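Local coordinates for protein glucosamine-6-phosphate deaminase (Thermotoga maritima, PDB 1J5X) that belongs to the SIS-domain family and folds into two alpha/beta units, each built round its own parallel sheet, at residues A[105-110]-A[131-136]; A[218-223]-A[246-251]; A[262-267]-A[288-293]. All coordinates share one frame; numbering follows the deposited sequence.

Interaction 1 (A[105-110]-A[131-136]); sequences FLFSRT and IGITIE
Ile-131 overlaps the ring of Phe-105 face-on: its CD1 lies over the middle of the ring, 3.6 Å from the centroid and 13° off the ring normal, a CH-pi contact. The two residues pair across neighbouring parallel strands of the SIS domain, in the beta-alpha-beta unit of strand 102-107, helix 114-125 and strand 128-134. Phe-57 stacks with the same Phe-105 ring. Further along this side of the sheet Ile-133 repeats the arrangement less centrally, with CG1 above the Phe-107 ring toward its rim and CG2 3.8 Å from Phe-107 CD2. Helices 62-78 and 162-179 pack against Phe-107. Three backbone bonds hold the register: Leu-106 N to Ile-131 O, Ile-133 N to Leu-106 O, and Ser-108 N to Ile-133 O.

Where the strands run out, the two segments stay joined. Ile-135 N bonds to a lone pair of Arg-109 O at 3.0 Å, and Ile-135 CD1 lies alongside the aliphatic part of Arg-109, 3.5 Å from its CG. The Arg-109 guanidinium forms a salt bridge with Glu-155. Thr-134 OG1, anti to its backbone N (chi1 177°), lies close to two carbonyls, 3.0 Å from Ser-108 O and 2.9 Å from Arg-109 O, and which of them receives its proton is not settled. The same oxygen accepts Glu-136 N at 3.1 Å, closing an ST turn.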
loop_
_atom_site.group_PDB
_atom_site.type_symbol
_atom_site.label_atom_id
_atom_site.label_comp_id
_atom_site.label_asym_id
_atom_site.label_seq_id
_atom_site.Cartn_x
_atom_site.Cartn_y
_atom_site.Cartn_z
ATOM N N PHE A 105 0.259 -1.985 16.126
ATOM C CA PHE A 105 -0.671 -2.599 15.182
ATOM C C PHE A 105 0.205 -3.646 14.479
ATOM O O PHE A 105 1.258 -3.335 13.904
ATOM C CB PHE A 105 -1.194 -1.631 14.114
ATOM C CG PHE A 105 -2.218 -0.627 14.619
ATOM C CD1 PHE A 105 -1.834 0.454 15.445
ATOM C CD2 PHE A 105 -3.537 -0.727 14.206
ATOM C CE1 PHE A 105 -2.804 1.425 15.830
ATOM C CE2 PHE A 105 -4.483 0.228 14.583
ATOM C CZ PHE A 105 -4.106 1.295 15.390
ATOM N N LEU A 106 -0.234 -4.903 14.532
ATOM C CA LEU A 106 0.489 -6.040 13.885
ATOM C C LEU A 106 -0.350 -6.489 12.647
ATOM O O LEU A 106 -1.553 -6.715 12.774
ATOM C CB LEU A 106 0.588 -7.207 14.897
ATOM C CG LEU A 106 1.600 -7.197 16.051
ATOM C CD1 LEU A 106 2.944 -7.592 15.555
ATOM C CD2 LEU A 106 1.632 -5.828 16.728
ATOM N N PHE A 107 0.265 -6.566 11.471
ATOM C CA PHE A 107 -0.445 -6.906 10.246
ATOM C C PHE A 107 -0.023 -8.255 9.670
ATOM O O PHE A 107 1.156 -8.498 9.458
ATOM C CB PHE A 107 -0.156 -5.888 9.142
ATOM C CG PHE A 107 -0.556 -4.470 9.474
ATOM C CD1 PHE A 107 0.223 -3.702 10.331
ATOM C CD2 PHE A 107 -1.729 -3.920 8.929
ATOM C CE1 PHE A 107 -0.170 -2.387 10.657
ATOM C CE2 PHE A 107 -2.150 -2.586 9.236
ATOM C CZ PHE A 107 -1.361 -1.817 10.111
ATOM N N SER A 108 -0.998 -9.104 9.405
ATOM C CA SER A 108 -0.688 -10.400 8.731
ATOM C C SER A 108 -2.059 -10.786 8.156
ATOM O O SER A 108 -2.964 -11.115 8.910
ATOM C CB SER A 108 -0.241 -11.486 9.737
ATOM O OG SER A 108 -0.203 -12.749 9.001
ATOM N N ARG A 109 -2.165 -10.717 6.850
ATOM C CA ARG A 109 -3.423 -11.024 6.158
ATOM C C ARG A 109 -3.926 -12.414 6.568
ATOM O O ARG A 109 -5.066 -12.547 7.007
ATOM C CB ARG A 109 -3.186 -10.982 4.664
ATOM C CG ARG A 109 -4.435 -11.358 3.828
ATOM C CD ARG A 109 -4.171 -11.152 2.348
ATOM N NE ARG A 109 -2.967 -11.835 1.859
ATOM C CZ ARG A 109 -2.794 -12.232 0.600
ATOM N NH1 ARG A 109 -3.750 -12.035 -0.292
ATOM N NH2 ARG A 109 -1.640 -12.765 0.212
ATOM N N THR A 110 -3.067 -13.439 6.435
ATOM C CA THR A 110 -3.507 -14.822 6.791
ATOM C C THR A 110 -3.545 -15.002 8.301
ATOM O O THR A 110 -4.189 -15.922 8.845
ATOM C CB THR A 110 -2.562 -15.938 6.202
ATOM O OG1 THR A 110 -1.275 -15.827 6.811
ATOM C CG2 THR A 110 -2.458 -15.843 4.669
ATOM N N ILE A 131 -2.615 -4.868 18.551
ATOM C CA ILE A 131 -3.836 -4.923 17.780
ATOM C C ILE A 131 -3.560 -5.856 16.614
ATOM O O ILE A 131 -2.628 -5.635 15.844
ATOM C CB ILE A 131 -4.235 -3.547 17.238
ATOM C CG1 ILE A 131 -4.670 -2.638 18.417
ATOM C CG2 ILE A 131 -5.361 -3.706 16.218
ATOM C CD1 ILE A 131 -4.587 -1.141 18.010
ATOM N N GLY A 132 -4.401 -6.900 16.463
ATOM C CA GLY A 132 -4.158 -7.854 15.406
ATOM C C GLY A 132 -4.929 -7.615 14.135
ATOM O O GLY A 132 -6.088 -7.989 14.034
ATOM N N ILE A 133 -4.284 -7.061 13.110
ATOM C CA ILE A 133 -5.011 -6.813 11.869
ATOM C C ILE A 133 -4.865 -8.035 10.961
ATOM O O ILE A 133 -3.754 -8.332 10.527
ATOM C CB ILE A 133 -4.420 -5.613 11.148
ATOM C CG1 ILE A 133 -4.498 -4.375 12.059
ATOM C CG2 ILE A 133 -5.105 -5.378 9.774
ATOM C CD1 ILE A 133 -5.912 -3.849 12.316
ATOM N N THR A 134 -5.987 -8.682 10.603
ATOM C CA THR A 134 -5.883 -9.867 9.742
ATOM C C THR A 134 -7.250 -10.060 9.067
ATOM O O THR A 134 -8.232 -9.433 9.479
ATOM C CB THR A 134 -5.609 -11.139 10.639
ATOM O OG1 THR A 134 -5.576 -12.321 9.821
ATOM C CG2 THR A 134 -6.607 -11.277 11.653
ATOM N N ILE A 135 -7.312 -10.887 8.019
ATOM C CA ILE A 135 -8.638 -11.130 7.432
ATOM C C ILE A 135 -9.116 -12.525 7.853
ATOM O O ILE A 135 -10.190 -12.951 7.454
ATOM C CB ILE A 135 -8.673 -11.041 5.850
ATOM C CG1 ILE A 135 -7.839 -12.128 5.179
ATOM C CG2 ILE A 135 -8.158 -9.687 5.418
ATOM C CD1 ILE A 135 -7.910 -12.016 3.681
ATOM N N GLU A 136 -8.358 -13.191 8.728
ATOM C CA GLU A 136 -8.700 -14.575 9.139
ATOM C C GLU A 136 -9.036 -14.671 10.611
ATOM O O GLU A 136 -8.153 -14.626 11.445
ATOM C CB GLU A 136 -7.528 -15.502 8.803
ATOM C CG GLU A 136 -7.293 -15.749 7.322
ATOM C CD GLU A 136 -8.439 -16.492 6.645
ATOM O OE1 GLU A 136 -9.281 -17.075 7.353
ATOM O OE2 GLU A 136 -8.469 -16.470 5.411
#

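Interaction 2 (A[218-223]-A[246-251])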
loop_
_atom_site.group_PDB
_atom_site.type_symbol
_atom_site.label_atom_id
_atom_site.label_comp_id
_atom_site.label_asym_id
_atom_site.label_seq_id
_atom_site.Cartn_x
_atom_site.Cartn_y
_atom_site.Cartn_z
ATOM N N LEU A 218 7.318 6.711 -7.942
ATOM C CA LEU A 218 7.770 7.865 -7.176
ATOM C C LEU A 218 6.640 8.493 -6.392
ATOM O O LEU A 218 5.555 8.645 -6.932
ATOM C CB LEU A 218 8.344 8.917 -8.144
ATOM C CG LEU A 218 9.515 8.545 -9.072
ATOM C CD1 LEU A 218 10.039 9.855 -9.789
ATOM C CD2 LEU A 218 10.678 7.965 -8.183
ATOM N N GLY A 219 6.888 8.836 -5.140
ATOM C CA GLY A 219 5.842 9.514 -4.354
ATOM C C GLY A 219 6.424 9.916 -3.012
ATOM O O GLY A 219 7.379 9.284 -2.542
HETATM N N MSE A 220 5.875 10.962 -2.386
HETATM C CA MSE A 220 6.358 11.372 -1.076
HETATM C C MSE A 220 5.457 10.934 0.070
HETATM O O MSE A 220 4.235 10.826 -0.103
HETATM C CB MSE A 220 6.449 12.923 -0.981
HETATM C CG MSE A 220 7.468 13.459 -1.982
HETATM SE SE MSE A 220 7.441 15.450 -1.651
HETATM C CE MSE A 220 9.183 15.958 -2.550
ATOM N N SER A 221 6.087 10.747 1.235
ATOM C CA SER A 221 5.397 10.422 2.470
ATOM C C SER A 221 4.431 9.265 2.285
ATOM O O SER A 221 4.884 8.198 1.902
ATOM C CB SER A 221 4.654 11.676 2.967
ATOM O OG SER A 221 5.574 12.745 3.051
ATOM N N GLU A 222 3.141 9.438 2.604
ATOM C CA GLU A 222 2.201 8.331 2.376
ATOM C C GLU A 222 2.298 7.788 0.929
ATOM O O GLU A 222 2.131 6.553 0.733
ATOM C CB GLU A 222 0.748 8.733 2.567
ATOM C CG GLU A 222 0.336 8.945 4.001
ATOM C CD GLU A 222 0.664 10.421 4.492
ATOM O OE1 GLU A 222 1.647 11.026 4.029
ATOM O OE2 GLU A 222 -0.040 10.932 5.389
ATOM N N PHE A 223 2.550 8.673 -0.042
ATOM C CA PHE A 223 2.637 8.215 -1.454
ATOM C C PHE A 223 3.914 7.442 -1.764
ATOM O O PHE A 223 4.005 6.797 -2.817
ATOM C CB PHE A 223 2.463 9.387 -2.397
ATOM C CG PHE A 223 1.067 9.991 -2.344
ATOM C CD1 PHE A 223 0.055 9.416 -1.517
ATOM C CD2 PHE A 223 0.797 11.135 -3.095
ATOM C CE1 PHE A 223 -1.229 9.957 -1.433
ATOM C CE2 PHE A 223 -0.474 11.717 -3.031
ATOM C CZ PHE A 223 -1.504 11.127 -2.198
ATOM N N SER A 246 11.304 8.324 -2.910
ATOM C CA SER A 246 10.578 9.561 -2.579
ATOM C C SER A 246 10.838 10.406 -3.866
ATOM O O SER A 246 11.964 10.427 -4.407
ATOM C CB SER A 246 11.206 10.261 -1.353
ATOM O OG SER A 246 10.493 11.467 -1.105
ATOM N N THR A 247 9.825 11.140 -4.312
ATOM C CA THR A 247 9.896 11.774 -5.635
ATOM C C THR A 247 11.163 12.450 -6.118
ATOM O O THR A 247 11.690 12.075 -7.214
ATOM C CB THR A 247 8.671 12.686 -5.807
ATOM O OG1 THR A 247 7.479 11.919 -5.517
ATOM C CG2 THR A 247 8.546 13.185 -7.254
ATOM N N LEU A 248 11.600 13.460 -5.388
ATOM C CA LEU A 248 12.776 14.223 -5.786
ATOM C C LEU A 248 14.069 13.455 -5.520
ATOM O O LEU A 248 15.130 13.869 -6.010
ATOM C CB LEU A 248 12.797 15.568 -5.037
ATOM C CG LEU A 248 11.546 16.392 -5.327
ATOM C CD1 LEU A 248 11.584 17.663 -4.581
ATOM C CD2 LEU A 248 11.411 16.591 -6.851
ATOM N N GLU A 249 13.992 12.330 -4.783
ATOM C CA GLU A 249 15.225 11.571 -4.482
ATOM C C GLU A 249 15.737 10.939 -5.738
ATOM O O GLU A 249 16.921 10.613 -5.819
ATOM C CB GLU A 249 14.952 10.423 -3.496
ATOM C CG GLU A 249 14.783 10.959 -2.077
ATOM C CD GLU A 249 16.120 11.498 -1.507
ATOM O OE1 GLU A 249 17.041 10.693 -1.182
ATOM O OE2 GLU A 249 16.271 12.709 -1.401
ATOM N N TYR A 250 14.826 10.741 -6.694
ATOM C CA TYR A 250 15.179 10.047 -7.914
ATOM C C TYR A 250 16.329 10.713 -8.691
ATOM O O TYR A 250 17.072 10.025 -9.386
ATOM C CB TYR A 250 13.925 9.847 -8.805
ATOM C CG TYR A 250 14.169 8.781 -9.878
ATOM C CD1 TYR A 250 14.423 7.447 -9.518
ATOM C CD2 TYR A 250 14.184 9.121 -11.240
ATOM C CE1 TYR A 250 14.676 6.494 -10.454
ATOM C CE2 TYR A 250 14.452 8.163 -12.214
ATOM C CZ TYR A 250 14.695 6.847 -11.819
ATOM O OH TYR A 250 14.948 5.864 -12.726
ATOM N N ARG A 251 16.533 12.012 -8.534
ATOM C CA ARG A 251 17.619 12.651 -9.249
ATOM C C ARG A 251 18.965 12.360 -8.628
ATOM O O ARG A 251 19.996 12.517 -9.308
ATOM C CB ARG A 251 17.509 14.178 -9.210
ATOM C CG ARG A 251 16.342 14.747 -10.090
ATOM C CD ARG A 251 16.571 16.267 -10.206
ATOM N NE ARG A 251 15.588 16.875 -11.111
ATOM C CZ ARG A 251 14.445 17.442 -10.708
ATOM N NH1 ARG A 251 14.114 17.492 -9.404
ATOM N NH2 ARG A 251 13.621 17.968 -11.619
HETATM O O HOH W 1 5.219 12.848 -4.715
#
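Loop packs against loop where Gly-219 and Met-220 meet Ser-246 and Thr-247, just past the C-terminal ends of the adjacent parallel strands 214-218 and 241-245. The contact rests on close van der Waals packing, one CH...O approach and a water bridge. Ser-246 CA directs its hydrogen at Gly-219 O, 3.2 Å away and fairly straight at 163°. The Thr-247 hydroxyl sits against the backbone of Gly-219, OG1 3.1 Å from CA; its nearness to Gly-219 N is too poorly angled for a hydrogen bond. A water lies 2.6 Å from Thr-247 OG1 and also takes a weak bond from Met-220 N, so that the hydroxyl is tied to the opposite loop indirectly.

Both loops leave the C-terminal edge of a parallel sheet: residues 219-221 lead from strand 214-218 into helix 222-238, which returns the chain to strand 241-245 in a beta-alpha-beta crossover. Near the beginning of that helix Phe-223 N bonds to Met-220 O.

Apolar side chains flank the polar centre. The selenomethionine Met-220 is extended, and chi3 (163°) carries CE to 3.6 Å from Leu-248 CD1. Toward the sheet, Leu-218 crosses Tyr-250 at about a right angle, its CD2 3.8 Å from Tyr-250 CB, while Leu-279 of helix 273-285 packs against both Leu-218 and Thr-247.

Interaction 3 (A[262-267]-A[288-293]); sequences TLVFMQ and ATVLEV
Leu-291 and Phe-265 lie side by side and point the same way from paired positions on two parallel strands. CD2 of the leucine stands over the centre of the phenylalanine ring, 4.0 Å from the centroid and only 3° off the ring normal, a CH-pi contact, while Leu-291 CB closes to 3.8 Å from Phe-265 CD1. On the same face of the sheet Leu-263 CD1 reaches across to Thr-289 CG2 at 3.6 Å. At the C-terminal end Gln-267 lies alongside Val-293, with OE1 3.5 Å from Val-293 CG1; that oxygen accepts a hydrogen bond from Arg-311, which also binds Val-293 O.

The other face carries Val-264, Met-266, Val-290 and Glu-292. The selenomethionine Met-266 leaves the backbone with CG anti to N, then bends sharply at its last torsion (chi3 -27°), which turns CE back along the sheet to 3.5 Å from Val-290 CG1. Glu-292 is buried and projects from this face, its carboxylate in salt bridges with Lys-268, Lys-277 and Arg-280, a cluster likely to stabilise its negative charge.

The register behind these contacts is set by five nearly straight backbone bonds that pass back and forth between the strands, from Thr-289 N to Thr-262 O at one end to Val-293 N to Met-266 O at the other.

The strands are the first and last elements of a beta-alpha-beta unit whose helix, 273-285, packs on Val-264, Met-266 and Val-290. Helix 313-326 meets Leu-263 and Phe-265 on the opposite face. Strand 214-218 flanks 262-267 on its other side, leaving 289-293 outermost in this sheet.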
loop_
_atom_site.group_PDB
_atom_site.type_symbol
_atom_site.label_atom_id
_atom_site.label_comp_id
_atom_site.label_asym_id
_atom_site.label_seq_id
_atom_site.Cartn_x
_atom_site.Cartn_y
_atom_site.Cartn_z
ATOM N N THR A 262 12.374 2.467 -19.526
ATOM C CA THR A 262 12.039 2.787 -18.136
ATOM C C THR A 262 10.646 3.413 -18.129
ATOM O O THR A 262 10.381 4.310 -18.921
ATOM C CB THR A 262 13.002 3.802 -17.542
ATOM O OG1 THR A 262 14.318 3.236 -17.509
ATOM C CG2 THR A 262 12.563 4.173 -16.121
ATOM N N LEU A 263 9.784 2.933 -17.248
ATOM C CA LEU A 263 8.412 3.443 -17.099
ATOM C C LEU A 263 8.310 4.010 -15.668
ATOM O O LEU A 263 8.567 3.287 -14.713
ATOM C CB LEU A 263 7.388 2.306 -17.260
ATOM C CG LEU A 263 5.884 2.609 -17.022
ATOM C CD1 LEU A 263 5.428 3.690 -17.986
ATOM C CD2 LEU A 263 5.041 1.378 -17.188
ATOM N N VAL A 264 7.913 5.286 -15.546
ATOM C CA VAL A 264 7.810 5.922 -14.229
ATOM C C VAL A 264 6.347 6.226 -13.888
ATOM O O VAL A 264 5.640 6.787 -14.721
ATOM C CB VAL A 264 8.601 7.255 -14.226
ATOM C CG1 VAL A 264 8.530 7.925 -12.808
ATOM C CG2 VAL A 264 10.048 7.016 -14.652
ATOM N N PHE A 265 5.875 5.855 -12.689
ATOM C CA PHE A 265 4.515 6.207 -12.266
ATOM C C PHE A 265 4.789 7.154 -11.122
ATOM O O PHE A 265 5.418 6.781 -10.122
ATOM C CB PHE A 265 3.745 5.032 -11.727
ATOM C CG PHE A 265 2.907 4.323 -12.757
ATOM C CD1 PHE A 265 3.345 4.223 -14.084
ATOM C CD2 PHE A 265 1.742 3.677 -12.391
ATOM C CE1 PHE A 265 2.586 3.461 -15.036
ATOM C CE2 PHE A 265 0.985 2.909 -13.360
ATOM C CZ PHE A 265 1.448 2.832 -14.668
HETATM N N MSE A 266 4.366 8.394 -11.295
HETATM C CA MSE A 266 4.612 9.428 -10.341
HETATM C C MSE A 266 3.307 9.808 -9.627
HETATM O O MSE A 266 2.312 10.172 -10.283
HETATM C CB MSE A 266 5.180 10.645 -11.080
HETATM C CG MSE A 266 5.564 11.784 -10.137
HETATM SE SE MSE A 266 6.354 13.304 -11.127
HETATM C CE MSE A 266 7.067 12.361 -12.630
ATOM N N GLN A 267 3.318 9.732 -8.294
ATOM C CA GLN A 267 2.123 10.087 -7.482
ATOM C C GLN A 267 2.160 11.582 -7.210
ATOM O O GLN A 267 2.996 12.068 -6.424
ATOM C CB GLN A 267 2.162 9.384 -6.155
ATOM C CG GLN A 267 2.219 7.838 -6.258
ATOM C CD GLN A 267 0.957 7.187 -6.819
ATOM O OE1 GLN A 267 -0.150 7.726 -6.714
ATOM N NE2 GLN A 267 1.113 5.976 -7.396
ATOM N N ALA A 288 12.751 7.969 -20.551
ATOM C CA ALA A 288 11.656 7.311 -19.841
ATOM C C ALA A 288 10.261 7.666 -20.360
ATOM O O ALA A 288 10.068 8.695 -20.960
ATOM C CB ALA A 288 11.700 7.712 -18.335
ATOM N N THR A 289 9.328 6.784 -20.087
ATOM C CA THR A 289 7.920 7.026 -20.360
ATOM C C THR A 289 7.429 7.423 -18.936
ATOM O O THR A 289 7.660 6.682 -17.979
ATOM C CB THR A 289 7.216 5.739 -20.735
ATOM O OG1 THR A 289 7.715 5.276 -22.004
ATOM C CG2 THR A 289 5.752 5.948 -20.803
ATOM N N VAL A 290 6.761 8.556 -18.799
ATOM C CA VAL A 290 6.281 8.972 -17.471
ATOM C C VAL A 290 4.797 9.112 -17.454
ATOM O O VAL A 290 4.200 9.689 -18.407
ATOM C CB VAL A 290 6.870 10.291 -17.077
ATOM C CG1 VAL A 290 6.333 10.697 -15.662
ATOM C CG2 VAL A 290 8.413 10.227 -17.157
ATOM N N LEU A 291 4.193 8.540 -16.418
ATOM C CA LEU A 291 2.757 8.588 -16.205
ATOM C C LEU A 291 2.491 9.237 -14.830
ATOM O O LEU A 291 3.101 8.850 -13.812
ATOM C CB LEU A 291 2.200 7.181 -16.245
ATOM C CG LEU A 291 0.690 7.023 -16.265
ATOM C CD1 LEU A 291 0.299 5.770 -17.095
ATOM C CD2 LEU A 291 0.217 6.880 -14.819
ATOM N N GLU A 292 1.640 10.264 -14.806
ATOM C CA GLU A 292 1.311 10.878 -13.519
ATOM C C GLU A 292 -0.038 10.435 -13.003
ATOM O O GLU A 292 -1.043 10.421 -13.736
ATOM C CB GLU A 292 1.295 12.405 -13.620
ATOM C CG GLU A 292 2.642 13.053 -13.782
ATOM C CD GLU A 292 2.507 14.522 -14.207
ATOM O OE1 GLU A 292 2.425 14.793 -15.429
ATOM O OE2 GLU A 292 2.502 15.404 -13.325
ATOM N N VAL A 293 -0.085 10.106 -11.714
ATOM C CA VAL A 293 -1.332 9.704 -11.078
ATOM C C VAL A 293 -1.728 10.870 -10.190
ATOM O O VAL A 293 -0.974 11.224 -9.292
ATOM C CB VAL A 293 -1.126 8.468 -10.146
ATOM C CG1 VAL A 293 -2.421 8.163 -9.352
ATOM C CG2 VAL A 293 -0.669 7.268 -11.022
#

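The three contacts follow one another in series from the N terminus, and none nests within or crosses another. Interaction 1 closes the loop through helix 114-125 in the five-stranded SIS-domain sheet. The chain then passes through helices 162-179 and 184-205 into a second, four-stranded sheet, where interaction 2 closes the excursion through helix 222-238, and interaction 3 the one through helix 273-285. Interactions 2 and 3 touch, their centres about 12 Å apart: Leu-218 N and O probably hydrogen-bond to Phe-265 O and Gln-267 N, so the end of strand 214-218, which opens interaction 2, pairs with strand 262-267 of interaction 3. Interaction 1 lies across the chain's centre, about 28 Å from interaction 2 and 32 Å from interaction 3, centre to centre.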